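Local coordinates for Crh-like protein 5 (PDB 6IBU) that couples chitinase and transglycosylase activities to transfer chitin onto 1,6-beta-glucan or onto other chitin chains during fungal cell wall assembly, at residues S88-L91 with D97-D100. Sequence-based numbering, arbitrary orientation.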
loop_
_atom_site.group_PDB
_atom_site.type_symbol
_atom_site.label_atom_id
_atom_site.label_comp_id
_atom_site.label_asym_id
_atom_site.label_seq_id
_atom_site.Cartn_x
_atom_site.Cartn_y
_atom_site.Cartn_z
ATOM N N SER A 88 6.396 1.279 -2.893
ATOM C CA SER A 88 4.909 1.243 -2.782
ATOM C C SER A 88 4.441 0.863 -1.372
ATOM O O SER A 88 4.852 -0.205 -0.865
ATOM C CB SER A 88 4.344 0.253 -3.758
ATOM O OG SER A 88 4.707 0.596 -5.088
ATOM N N ILE A 89 3.544 1.650 -0.785
ATOM C CA ILE A 89 2.724 1.254 0.401
ATOM C C ILE A 89 1.272 1.128 -0.062
ATOM O O ILE A 89 0.720 2.118 -0.495
ATOM C CB ILE A 89 2.886 2.273 1.540
ATOM C CG1 ILE A 89 4.343 2.432 1.968
ATOM C CG2 ILE A 89 1.994 1.922 2.714
ATOM C CD1 ILE A 89 4.610 3.727 2.674
ATOM N N VAL A 90 0.689 -0.063 -0.035
ATOM C CA VAL A 90 -0.665 -0.285 -0.608
ATOM C C VAL A 90 -1.612 -0.863 0.441
ATOM O O VAL A 90 -1.325 -1.940 0.940
ATOM C CB VAL A 90 -0.596 -1.223 -1.815
ATOM C CG1 VAL A 90 -1.998 -1.537 -2.332
ATOM C CG2 VAL A 90 0.274 -0.638 -2.903
ATOM N N LEU A 91 -2.769 -0.247 0.631
ATOM C CA LEU A 91 -3.925 -0.927 1.251
ATOM C C LEU A 91 -4.795 -1.421 0.112
ATOM O O LEU A 91 -5.088 -0.621 -0.782
ATOM C CB LEU A 91 -4.676 0.042 2.153
ATOM C CG LEU A 91 -3.883 0.520 3.351
ATOM C CD1 LEU A 91 -4.710 1.480 4.190
ATOM C CD2 LEU A 91 -3.416 -0.666 4.170
ATOM N N ASP A 97 -10.757 -2.310 -4.046
ATOM C CA ASP A 97 -10.662 -1.012 -3.347
ATOM C C ASP A 97 -9.189 -0.855 -2.974
ATOM O O ASP A 97 -8.513 -1.857 -2.722
ATOM C CB ASP A 97 -11.524 -0.938 -2.097
ATOM C CG ASP A 97 -13.009 -0.717 -2.367
ATOM O OD1 ASP A 97 -13.355 -0.267 -3.478
ATOM O OD2 ASP A 97 -13.815 -1.021 -1.452
ATOM N N GLU A 98 -8.683 0.363 -2.975
ATOM C CA GLU A 98 -7.239 0.516 -2.826
ATOM C C GLU A 98 -6.881 1.936 -2.437
ATOM O O GLU A 98 -7.452 2.847 -2.980
ATOM C CB GLU A 98 -6.585 0.161 -4.145
ATOM C CG GLU A 98 -5.201 -0.381 -3.960
ATOM C CD GLU A 98 -4.141 0.487 -4.605
ATOM O OE1 GLU A 98 -3.338 -0.063 -5.399
ATOM O OE2 GLU A 98 -4.128 1.719 -4.345
ATOM N N VAL A 99 -5.918 2.062 -1.538
ATOM C CA VAL A 99 -5.302 3.340 -1.114
ATOM C C VAL A 99 -3.799 3.090 -1.107
ATOM O O VAL A 99 -3.377 2.049 -0.564
ATOM C CB VAL A 99 -5.812 3.765 0.272
ATOM C CG1 VAL A 99 -5.101 5.007 0.754
ATOM C CG2 VAL A 99 -7.317 3.962 0.264
ATOM N N ASP A 100 -3.013 4.000 -1.660
ATOM C CA ASP A 100 -1.563 3.752 -1.716
ATOM C C ASP A 100 -0.754 5.043 -1.665
ATOM O O ASP A 100 -1.303 6.161 -1.885
ATOM C CB ASP A 100 -1.190 2.877 -2.909
ATOM C CG ASP A 100 -1.323 3.551 -4.246
ATOM O OD1 ASP A 100 -0.503 4.428 -4.536
ATOM O OD2 ASP A 100 -2.230 3.154 -5.030
#
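Leu91 and Val99 form an antiparallel hydrogen-bonded pair beside the turn of the hairpin 85-93/98-105. Leu91 N donates to Val99 O at 2.7 Å, almost straight down the carbonyl (C=O...N 173°); Val99 N returns a bond to Leu91 O at 2.9 Å, from a direction tilted off the carbonyl plane. Glu98 CA also lies 3.2 Å from Leu91 O in a CA-H...O contact, and Asp100 CA makes another to Ile89 O, at the non-hydrogen-bonded pair Val90-Asp100.

The apolar face carries Leu91 and Val99, whose CB atoms stand 4.3 Å apart. With Ile89 they pack toward the opposing sheet of the GH16 beta-sandwich, where Leu91 and Val99 both touch Ile144.

On the other face Val90 lies against the acids. Its CG2 lies 3.8 Å from Asp100 CB, the two side chains running side by side, while CG1, anti to the backbone N (chi1 175°), reaches the carboxylate end of Glu98, 3.7 Å from OE1. The bend of Glu98 at chi2 (-117°) brings its OE2 2.5 Å from Asp100 OD2. Asp100 OD1 in turn faces Glu102, probably the proton donor, whose OE1 is hydrogen-bonded to Ser88 OG. Three acids thus follow one another on one face of strand 98-105 as the E-x-D-x-E signature of GH16, with Asp100 between Glu98, probably the nucleophile, and Glu102.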